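Protein involved in catabolism of external DNA (Legionella pneumophila subsp. pneumophila, PDB 2OO3) probably methylates the N6 position of one specific adenine in 23S ribosomal RNA, using S-adenosyl-L-methionine as methyl donor. Local coordinates at residues Ile18-Leu23 against Ser97-Ser102; Asp34-Tyr39 against Arg111-Leu116; Tyr39-Ser44 against Leu162-Pro167. All blocks are in the same frame, centred on the assembly; numbering follows the deposited sequence.

From the N terminus the chain first lays down the opening segments of all three contacts: helix 14-30 supplies 18-23, the lead-in and first residues of strand 38-41 supply 34-39, and its end with the loop beyond supplies 39-44; the two share Tyr39. The closing segments then arrive in the same order. Contact 1 closes when 97-102 returns to the helix, contact 2 when 111-116 starts the strand on one flank of 38-41, and contact 3 when 162-167 completes the strand on the other. Each loop therefore crosses the other two. Contacts 2 and 3 build three neighbouring strands of the sheet, while contact 1 joins the helix packed on them to the segment that leads into helix 102-109.

Contact 1 (Ile18-Leu23 against Ser97-Ser102); sequences IKHITL and SYYPGS
His20 and Ser102 mark the closest backbone approach here, their CA atoms 6.5 Å apart, where helix 14-30 is met by the chain as it leaves strand 98-100 and enters helix 102-109. Gly101 is the N-cap residue of that second helix. No backbone hydrogen bond joins the two segments, and the imidazole of His20 fills the gap between them. Tyr99 reaches it tip to tip: its CG is anti to the backbone N (chi1 -174°), which sends the phenol along to the histidine edge. ND1 of His20 and OH of Tyr99 then share an almost straight hydrogen bond of 2.7 Å (175°), in which either may be the donor. The two rings meet rim to rim with planes 30° apart, neither lying over the other. Histidine suits this place because its second nitrogen, NE2, lies beyond CE1 and looks toward Ser102: NE2 makes a weak bond of 3.3 Å to a water, and the same water accepts from Ser102 N at 3.0 Å. A first-turn amide is thereby satisfied, and the imidazole is linked, loosely on the histidine side, to the start of the next helix. Leu23, one helical turn on from His20, sets its CD2 against CB of Ser102 at 3.6 Å; the short serine side chain lets the leucine methyl come this close. His20 and Ser102 are both predicted to bind S-adenosyl-L-methionine, so the contact probably forms part of the cofactor pocket. Around it, Tyr83 of helix 81-90 gives the Tyr99 hydroxyl a second partner, and the ring of Phe105 in helix 102-109 meets that of His20. Leu23 also packs on Leu162 and Phe164 of strand 161-165, while Ile18 and Thr22 turn to strand 237-243 and helix 249-263.

Contact 2 (Asp34-Tyr39 against Arg111-Leu116); sequences DKPLFY and RSQDRL
Asp114 takes the backbone N-H of Leu37 on OD1 at 2.9 Å, and the same carboxylate is gripped by Arg111 of its own turn. The guanidinium comes side-on: NE binds OD2 in a salt bridge of 2.8 Å (175°), NH2 binds OD1, and both oxygens use their syn lone pairs. The backbone N of Arg111 also donates to OD2, so each oxygen has two donors and the group is probably kept ionised. Arg111 NH2 reaches across as well, to Lys35 O at 2.9 Å from above the carbonyl plane, and NH1 finds Lys33 O; an arginine can serve all of these at once. Farther out, the amide of Gln113 crosses the carboxylate of Asp34 at about a right angle, NE2 giving OD1 a nearly straight bond of 3.0 Å (170°). Its OE1 takes a bond from a water that also bonds weakly to Asp34 O. Regular pairing begins next, with Arg115 N bonded to Leu37 O at 2.8 Å and Tyr39 N to Arg115 O at 2.7 Å. Beside these bonds, the guanidinium of Arg115 lies close to the Phe38 ring, planes 24° apart; Phe38 CE1 lies over the guanidinium face, 3.5 Å from Arg115 CZ, and Arg115 NE forms a salt bridge with Glu158. On the other face of the sheet Tyr39 CD2 touches Leu116 CG at 4.0 Å; both side chains also touch Ala106 of helix 102-109, whose small side chain suits a helix packed on large sheet residues. Parallel strands 38-41 and 115-119 form a beta-alpha-beta connection of the Rossmann-like methyltransferase fold, enlarged by two more helices and the antiparallel pair 48-50 and 98-100, with helix 102-109 last and a type I turn, Arg111 to Asp114, leading into strand 115-119.

Contact 3 (Tyr39-Ser44 against Leu162-Pro167); sequences YLETHS and LIFIDP
Parallel strands 38-41 and 161-165 lie side by side within the Rossmann-like sheet, Leu40 pairing with Ile163, and their C-terminal ends open into the predicted S-adenosyl-L-methionine site. Leu40 turns both its N and its O to the partner strand, N to Leu162 O at 2.9 Å and O to Phe164 N at 2.8 Å. The next bond, Thr42 N to Phe164 O, is weak at 3.4 Å, because the strands diverge there. A water fills the widening gap: it donates to Phe164 O at 2.7 Å and accepts from the amides of His43 and Asp166. Asp166 and Pro167 begin a DPSY sequence, a form of motif IV (DPPY) of N6-adenine methyltransferases, and Asp166 is the predicted proton acceptor; its carboxylate is held by Lys19 in a salt bridge. Opposite this motif, His43 lays its ring over Pro167, whose CA stands 3.6 Å from the ring centroid and 6° off the normal, a CH-pi contact that the flat imidazole suits. His43 ND1 shares a hydrogen bond with Thr42 OG1, while that oxygen also abuts Ile165 CG2 at 3.3 Å. Back in the strands, Leu162 CD2 meets the edge of the Tyr39 ring, 3.8 Å from Tyr39 CD1. The tyrosine hydroxyl donates to Glu41 OE1, giving this buried carboxylate a partner, and Glu41 CG lies at the edge of the Phe164 ring.

Contact 1 (Ile18-Leu23 against Ser97-Ser102)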
loop_
_atom_site.group_PDB
_atom_site.type_symbol
_atom_site.label_atom_id
_atom_site.label_comp_id
_atom_site.label_asym_id
_atom_site.label_seq_id
_atom_site.Cartn_x
_atom_site.Cartn_y
_atom_site.Cartn_z
ATOM N N ILE A 18 1.721 -5.406 5.636
ATOM C CA ILE A 18 2.520 -5.637 4.436
ATOM C C ILE A 18 2.361 -4.522 3.390
ATOM O O ILE A 18 3.337 -4.089 2.745
ATOM C CB ILE A 18 2.340 -7.044 3.816
ATOM C CG1 ILE A 18 3.237 -7.191 2.553
ATOM C CG2 ILE A 18 0.902 -7.302 3.416
ATOM C CD1 ILE A 18 4.793 -7.015 2.805
ATOM N N LYS A 19 1.149 -4.024 3.228
ATOM C CA LYS A 19 0.922 -2.931 2.275
ATOM C C LYS A 19 1.705 -1.656 2.656
ATOM O O LYS A 19 2.320 -0.987 1.797
ATOM C CB LYS A 19 -0.594 -2.713 2.123
ATOM C CG LYS A 19 -1.091 -1.316 2.105
ATOM C CD LYS A 19 -2.646 -1.203 2.072
ATOM C CE LYS A 19 -3.374 -2.349 2.771
ATOM N NZ LYS A 19 -4.847 -2.103 2.812
ATOM N N HIS A 20 1.701 -1.311 3.938
ATOM C CA HIS A 20 2.343 -0.067 4.363
ATOM C C HIS A 20 3.867 -0.158 4.413
ATOM O O HIS A 20 4.538 0.801 4.093
ATOM C CB HIS A 20 1.764 0.419 5.687
ATOM C CG HIS A 20 0.343 0.903 5.570
ATOM N ND1 HIS A 20 -0.556 0.830 6.614
ATOM C CD2 HIS A 20 -0.326 1.490 4.540
ATOM C CE1 HIS A 20 -1.712 1.354 6.240
ATOM N NE2 HIS A 20 -1.602 1.752 4.984
ATOM N N ILE A 21 4.413 -1.317 4.776
ATOM C CA ILE A 21 5.858 -1.477 4.715
ATOM C C ILE A 21 6.291 -1.383 3.264
ATOM O O ILE A 21 7.307 -0.719 2.966
ATOM C CB ILE A 21 6.328 -2.836 5.312
ATOM C CG1 ILE A 21 5.940 -2.882 6.793
ATOM C CG2 ILE A 21 7.852 -3.014 5.105
ATOM C CD1 ILE A 21 6.142 -4.270 7.458
ATOM N N THR A 22 5.532 -2.051 2.375
ATOM C CA THR A 22 5.766 -1.962 0.917
ATOM C C THR A 22 5.791 -0.507 0.463
ATOM O O THR A 22 6.731 -0.079 -0.197
ATOM C CB THR A 22 4.732 -2.760 0.127
ATOM O OG1 THR A 22 4.884 -4.157 0.472
ATOM C CG2 THR A 22 4.961 -2.610 -1.378
ATOM N N LEU A 23 4.758 0.250 0.816
ATOM C CA LEU A 23 4.733 1.690 0.531
ATOM C C LEU A 23 6.006 2.395 1.038
ATOM O O LEU A 23 6.633 3.141 0.298
ATOM C CB LEU A 23 3.479 2.321 1.168
ATOM C CG LEU A 23 3.329 3.842 1.039
ATOM C CD1 LEU A 23 3.361 4.335 -0.427
ATOM C CD2 LEU A 23 2.017 4.304 1.739
ATOM N N SER A 97 -2.201 3.523 20.210
ATOM C CA SER A 97 -3.502 4.156 20.306
ATOM C C SER A 97 -4.024 4.487 18.923
ATOM O O SER A 97 -5.231 4.438 18.711
ATOM C CB SER A 97 -3.434 5.469 21.105
ATOM O OG SER A 97 -3.128 5.210 22.473
ATOM N N TYR A 98 -3.091 4.841 18.025
ATOM C CA TYR A 98 -3.382 5.240 16.647
ATOM C C TYR A 98 -2.581 4.414 15.662
ATOM O O TYR A 98 -1.399 4.093 15.904
ATOM C CB TYR A 98 -3.092 6.739 16.431
ATOM C CG TYR A 98 -4.339 7.583 16.636
ATOM C CD1 TYR A 98 -5.052 8.084 15.547
ATOM C CD2 TYR A 98 -4.846 7.812 17.929
ATOM C CE1 TYR A 98 -6.245 8.854 15.754
ATOM C CE2 TYR A 98 -6.027 8.564 18.139
ATOM C CZ TYR A 98 -6.704 9.070 17.055
ATOM O OH TYR A 98 -7.870 9.796 17.267
ATOM N N TYR A 99 -3.214 4.075 14.551
ATOM C CA TYR A 99 -2.483 3.534 13.408
ATOM C C TYR A 99 -2.587 4.510 12.209
ATOM O O TYR A 99 -3.690 4.965 11.892
ATOM C CB TYR A 99 -3.038 2.130 13.037
ATOM C CG TYR A 99 -2.228 1.448 11.947
ATOM C CD1 TYR A 99 -1.003 0.871 12.239
ATOM C CD2 TYR A 99 -2.670 1.434 10.625
ATOM C CE1 TYR A 99 -0.254 0.253 11.251
ATOM C CE2 TYR A 99 -1.909 0.850 9.614
ATOM C CZ TYR A 99 -0.706 0.245 9.955
ATOM O OH TYR A 99 0.079 -0.301 8.992
ATOM N N PRO A 100 -1.448 4.826 11.544
ATOM C CA PRO A 100 -1.516 5.747 10.404
ATOM C C PRO A 100 -2.059 5.091 9.142
ATOM O O PRO A 100 -1.864 3.885 8.919
ATOM C CB PRO A 100 -0.058 6.185 10.197
ATOM C CG PRO A 100 0.787 5.372 11.107
ATOM C CD PRO A 100 -0.081 4.344 11.795
ATOM N N GLY A 101 -2.758 5.865 8.327
ATOM C CA GLY A 101 -3.163 5.365 7.020
ATOM C C GLY A 101 -2.041 5.680 6.054
ATOM O O GLY A 101 -1.116 6.411 6.413
ATOM N N SER A 102 -2.122 5.158 4.831
ATOM C CA SER A 102 -1.112 5.393 3.817
ATOM C C SER A 102 -0.780 6.880 3.586
ATOM O O SER A 102 0.409 7.234 3.446
ATOM C CB SER A 102 -1.452 4.636 2.508
ATOM O OG SER A 102 -2.609 5.186 1.918
HETATM O O HOH W 1 -4.468 3.390 4.557
#

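Contact 2 (Asp34-Tyr39 against Arg111-Leu116)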
loop_
_atom_site.group_PDB
_atom_site.type_symbol
_atom_site.label_atom_id
_atom_site.label_comp_id
_atom_site.label_asym_id
_atom_site.label_seq_id
_atom_site.Cartn_x
_atom_site.Cartn_y
_atom_site.Cartn_z
ATOM N N ASP A 34 16.514 13.595 -6.680
ATOM C CA ASP A 34 16.215 14.980 -6.349
ATOM C C ASP A 34 15.496 15.672 -7.514
ATOM O O ASP A 34 15.973 16.687 -8.080
ATOM C CB ASP A 34 17.497 15.743 -5.969
ATOM C CG ASP A 34 17.206 17.072 -5.322
ATOM O OD1 ASP A 34 16.127 17.204 -4.695
ATOM O OD2 ASP A 34 18.038 17.995 -5.431
ATOM N N LYS A 35 14.361 15.114 -7.883
ATOM C CA LYS A 35 13.435 15.728 -8.817
ATOM C C LYS A 35 12.064 15.426 -8.211
ATOM O O LYS A 35 11.911 14.362 -7.600
ATOM C CB LYS A 35 13.522 15.082 -10.216
ATOM C CG LYS A 35 14.776 15.443 -11.025
ATOM C CD LYS A 35 14.789 16.872 -11.510
ATOM C CE LYS A 35 16.143 17.205 -12.201
ATOM N NZ LYS A 35 16.274 16.828 -13.674
ATOM N N PRO A 36 11.092 16.349 -8.365
ATOM C CA PRO A 36 9.771 16.184 -7.769
ATOM C C PRO A 36 9.109 14.920 -8.235
ATOM O O PRO A 36 9.324 14.458 -9.363
ATOM C CB PRO A 36 8.978 17.399 -8.274
ATOM C CG PRO A 36 9.825 18.039 -9.275
ATOM C CD PRO A 36 11.213 17.639 -9.075
ATOM N N LEU A 37 8.331 14.361 -7.325
ATOM C CA LEU A 37 7.561 13.155 -7.528
ATOM C C LEU A 37 6.097 13.524 -7.368
ATOM O O LEU A 37 5.715 14.271 -6.435
ATOM C CB LEU A 37 7.992 12.087 -6.480
ATOM C CG LEU A 37 7.256 10.740 -6.410
ATOM C CD1 LEU A 37 7.536 9.864 -7.640
ATOM C CD2 LEU A 37 7.629 9.958 -5.140
ATOM N N PHE A 38 5.268 13.040 -8.289
ATOM C CA PHE A 38 3.822 13.053 -8.090
ATOM C C PHE A 38 3.415 11.781 -7.315
ATOM O O PHE A 38 3.742 10.658 -7.736
ATOM C CB PHE A 38 3.133 13.045 -9.463
ATOM C CG PHE A 38 1.638 13.109 -9.403
ATOM C CD1 PHE A 38 1.003 14.096 -8.661
ATOM C CD2 PHE A 38 0.865 12.213 -10.122
ATOM C CE1 PHE A 38 -0.364 14.191 -8.613
ATOM C CE2 PHE A 38 -0.553 12.297 -10.071
ATOM C CZ PHE A 38 -1.154 13.272 -9.309
ATOM N N TYR A 39 2.705 11.951 -6.205
ATOM C CA TYR A 39 2.243 10.805 -5.441
ATOM C C TYR A 39 0.717 10.827 -5.497
ATOM O O TYR A 39 0.093 11.778 -5.044
ATOM C CB TYR A 39 2.744 10.882 -3.990
ATOM C CG TYR A 39 2.154 9.810 -3.109
ATOM C CD1 TYR A 39 2.677 8.497 -3.132
ATOM C CD2 TYR A 39 1.079 10.082 -2.260
ATOM C CE1 TYR A 39 2.138 7.497 -2.331
ATOM C CE2 TYR A 39 0.530 9.066 -1.428
ATOM C CZ TYR A 39 1.068 7.791 -1.488
ATOM O OH TYR A 39 0.574 6.773 -0.703
ATOM N N ARG A 111 8.897 14.830 0.165
ATOM C CA ARG A 111 9.638 16.078 0.362
ATOM C C ARG A 111 8.783 17.293 0.000
ATOM O O ARG A 111 7.748 17.163 -0.664
ATOM C CB ARG A 111 10.918 16.034 -0.486
ATOM C CG ARG A 111 11.692 14.791 -0.155
ATOM C CD ARG A 111 12.415 14.183 -1.297
ATOM N NE ARG A 111 11.632 13.984 -2.520
ATOM C CZ ARG A 111 12.216 13.756 -3.691
ATOM N NH1 ARG A 111 13.546 13.689 -3.722
ATOM N NH2 ARG A 111 11.514 13.611 -4.812
ATOM N N SER A 112 9.227 18.478 0.411
ATOM C CA SER A 112 8.504 19.698 0.086
ATOM C C SER A 112 8.343 19.888 -1.403
ATOM O O SER A 112 7.358 20.503 -1.831
ATOM C CB SER A 112 9.200 20.925 0.688
ATOM O OG SER A 112 10.568 20.944 0.326
ATOM N N GLN A 113 9.277 19.363 -2.214
ATOM C CA GLN A 113 9.158 19.549 -3.680
ATOM C C GLN A 113 8.126 18.623 -4.347
ATOM O O GLN A 113 7.793 18.786 -5.514
ATOM C CB GLN A 113 10.521 19.347 -4.376
ATOM C CG GLN A 113 10.964 17.881 -4.307
ATOM C CD GLN A 113 12.358 17.666 -4.796
ATOM O OE1 GLN A 113 12.609 17.757 -6.009
ATOM N NE2 GLN A 113 13.295 17.361 -3.871
ATOM N N ASP A 114 7.648 17.628 -3.628
ATOM C CA ASP A 114 6.814 16.589 -4.244
ATOM C C ASP A 114 5.388 17.069 -4.254
ATOM O O ASP A 114 5.074 18.117 -3.669
ATOM C CB ASP A 114 6.960 15.254 -3.480
ATOM C CG ASP A 114 8.393 14.732 -3.502
ATOM O OD1 ASP A 114 9.045 14.839 -4.578
ATOM O OD2 ASP A 114 8.888 14.210 -2.460
ATOM N N ARG A 115 4.501 16.334 -4.902
ATOM C CA ARG A 115 3.087 16.724 -4.883
ATOM C C ARG A 115 2.243 15.519 -4.584
ATOM O O ARG A 115 2.320 14.516 -5.323
ATOM C CB ARG A 115 2.658 17.311 -6.229
ATOM C CG ARG A 115 1.222 17.732 -6.276
ATOM C CD ARG A 115 0.945 18.649 -7.475
ATOM N NE ARG A 115 1.277 17.980 -8.728
ATOM C CZ ARG A 115 0.394 17.436 -9.567
ATOM N NH1 ARG A 115 -0.911 17.473 -9.306
ATOM N NH2 ARG A 115 0.834 16.852 -10.678
ATOM N N LEU A 116 1.452 15.613 -3.513
ATOM C CA LEU A 116 0.577 14.500 -3.093
ATOM C C LEU A 116 -0.840 14.817 -3.514
ATOM O O LEU A 116 -1.357 15.908 -3.259
ATOM C CB LEU A 116 0.600 14.278 -1.567
ATOM C CG LEU A 116 1.907 13.798 -0.894
ATOM C CD1 LEU A 116 2.939 14.921 -0.795
ATOM C CD2 LEU A 116 1.597 13.201 0.485
HETATM O O HOH W 2 14.287 19.527 -7.234
#

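Contact 3 (Tyr39-Ser44 against Leu162-Pro167)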
loop_
_atom_site.group_PDB
_atom_site.type_symbol
_atom_site.label_atom_id
_atom_site.label_comp_id
_atom_site.label_asym_id
_atom_site.label_seq_id
_atom_site.Cartn_x
_atom_site.Cartn_y
_atom_site.Cartn_z
ATOM N N TYR A 39 2.705 11.951 -6.205
ATOM C CA TYR A 39 2.243 10.805 -5.441
ATOM C C TYR A 39 0.717 10.827 -5.497
ATOM O O TYR A 39 0.093 11.778 -5.044
ATOM C CB TYR A 39 2.744 10.882 -3.990
ATOM C CG TYR A 39 2.154 9.810 -3.109
ATOM C CD1 TYR A 39 2.677 8.497 -3.132
ATOM C CD2 TYR A 39 1.079 10.082 -2.260
ATOM C CE1 TYR A 39 2.138 7.497 -2.331
ATOM C CE2 TYR A 39 0.530 9.066 -1.428
ATOM C CZ TYR A 39 1.068 7.791 -1.488
ATOM O OH TYR A 39 0.574 6.773 -0.703
ATOM N N LEU A 40 0.140 9.787 -6.082
ATOM C CA LEU A 40 -1.323 9.688 -6.236
ATOM C C LEU A 40 -1.905 8.486 -5.482
ATOM O O LEU A 40 -1.486 7.333 -5.727
ATOM C CB LEU A 40 -1.684 9.609 -7.741
ATOM C CG LEU A 40 -3.131 9.267 -8.111
ATOM C CD1 LEU A 40 -4.064 10.374 -7.613
ATOM C CD2 LEU A 40 -3.216 9.141 -9.595
ATOM N N GLU A 41 -2.857 8.745 -4.574
ATOM C CA GLU A 41 -3.638 7.679 -3.972
ATOM C C GLU A 41 -5.048 7.698 -4.474
ATOM O O GLU A 41 -5.722 8.727 -4.412
ATOM C CB GLU A 41 -3.661 7.761 -2.446
ATOM C CG GLU A 41 -2.404 7.289 -1.767
ATOM C CD GLU A 41 -2.529 7.384 -0.247
ATOM O OE1 GLU A 41 -1.512 7.528 0.465
ATOM O OE2 GLU A 41 -3.679 7.332 0.223
ATOM N N THR A 42 -5.520 6.543 -4.939
ATOM C CA THR A 42 -6.883 6.419 -5.482
ATOM C C THR A 42 -7.930 6.213 -4.355
ATOM O O THR A 42 -9.092 6.566 -4.504
ATOM C CB THR A 42 -6.954 5.210 -6.482
ATOM O OG1 THR A 42 -6.326 4.075 -5.871
ATOM C CG2 THR A 42 -6.182 5.482 -7.795
ATOM N N HIS A 43 -7.530 5.621 -3.232
ATOM C CA HIS A 43 -8.472 5.301 -2.148
ATOM C C HIS A 43 -7.783 5.685 -0.824
ATOM O O HIS A 43 -7.233 4.796 -0.120
ATOM C CB HIS A 43 -8.789 3.794 -2.087
ATOM C CG HIS A 43 -9.419 3.208 -3.316
ATOM N ND1 HIS A 43 -8.700 2.905 -4.452
ATOM C CD2 HIS A 43 -10.689 2.795 -3.556
ATOM C CE1 HIS A 43 -9.507 2.361 -5.356
ATOM N NE2 HIS A 43 -10.723 2.293 -4.841
ATOM N N SER A 44 -7.777 6.969 -0.468
ATOM C CA SER A 44 -6.998 7.425 0.686
ATOM C C SER A 44 -7.567 7.131 2.083
ATOM O O SER A 44 -6.822 7.149 3.067
ATOM C CB SER A 44 -6.709 8.923 0.564
ATOM O OG SER A 44 -6.083 9.170 -0.671
ATOM N N LEU A 162 4.470 7.944 -8.318
ATOM C CA LEU A 162 4.081 6.736 -7.588
ATOM C C LEU A 162 2.543 6.728 -7.436
ATOM O O LEU A 162 1.935 7.664 -6.889
ATOM C CB LEU A 162 4.785 6.692 -6.238
ATOM C CG LEU A 162 4.276 5.615 -5.266
ATOM C CD1 LEU A 162 4.331 4.220 -5.912
ATOM C CD2 LEU A 162 5.070 5.690 -3.952
ATOM N N ILE A 163 1.906 5.695 -7.981
ATOM C CA ILE A 163 0.454 5.596 -7.957
ATOM C C ILE A 163 0.143 4.408 -7.039
ATOM O O ILE A 163 0.494 3.274 -7.343
ATOM C CB ILE A 163 -0.128 5.412 -9.383
ATOM C CG1 ILE A 163 0.255 6.603 -10.313
ATOM C CG2 ILE A 163 -1.636 5.383 -9.326
ATOM C CD1 ILE A 163 1.498 6.335 -11.213
ATOM N N PHE A 164 -0.461 4.699 -5.901
ATOM C CA PHE A 164 -0.691 3.711 -4.850
ATOM C C PHE A 164 -2.175 3.479 -4.766
ATOM O O PHE A 164 -2.929 4.371 -4.406
ATOM C CB PHE A 164 -0.140 4.206 -3.486
ATOM C CG PHE A 164 -0.160 3.167 -2.397
ATOM C CD1 PHE A 164 0.769 2.092 -2.394
ATOM C CD2 PHE A 164 -1.070 3.265 -1.360
ATOM C CE1 PHE A 164 0.745 1.127 -1.362
ATOM C CE2 PHE A 164 -1.108 2.294 -0.331
ATOM C CZ PHE A 164 -0.201 1.234 -0.331
ATOM N N ILE A 165 -2.576 2.260 -5.133
ATOM C CA ILE A 165 -3.982 1.896 -5.302
ATOM C C ILE A 165 -4.424 0.867 -4.281
ATOM O O ILE A 165 -3.971 -0.284 -4.313
ATOM C CB ILE A 165 -4.194 1.358 -6.742
ATOM C CG1 ILE A 165 -3.721 2.424 -7.750
ATOM C CG2 ILE A 165 -5.661 1.026 -6.963
ATOM C CD1 ILE A 165 -3.484 1.936 -9.151
ATOM N N ASP A 166 -5.304 1.281 -3.366
ATOM C CA ASP A 166 -5.728 0.410 -2.270
ATOM C C ASP A 166 -7.250 0.218 -2.240
ATOM O O ASP A 166 -7.912 0.708 -1.341
ATOM C CB ASP A 166 -5.188 0.969 -0.946
ATOM C CG ASP A 166 -5.427 0.049 0.241
ATOM O OD1 ASP A 166 -5.677 -1.186 0.052
ATOM O OD2 ASP A 166 -5.367 0.590 1.375
ATOM N N PRO A 167 -7.812 -0.537 -3.210
ATOM C CA PRO A 167 -9.282 -0.691 -3.257
ATOM C C PRO A 167 -9.806 -1.543 -2.126
ATOM O O PRO A 167 -9.043 -2.343 -1.576
ATOM C CB PRO A 167 -9.537 -1.406 -4.606
ATOM C CG PRO A 167 -8.197 -1.353 -5.352
ATOM C CD PRO A 167 -7.145 -1.290 -4.290
HETATM O O HOH W 3 -4.946 4.107 -2.694
#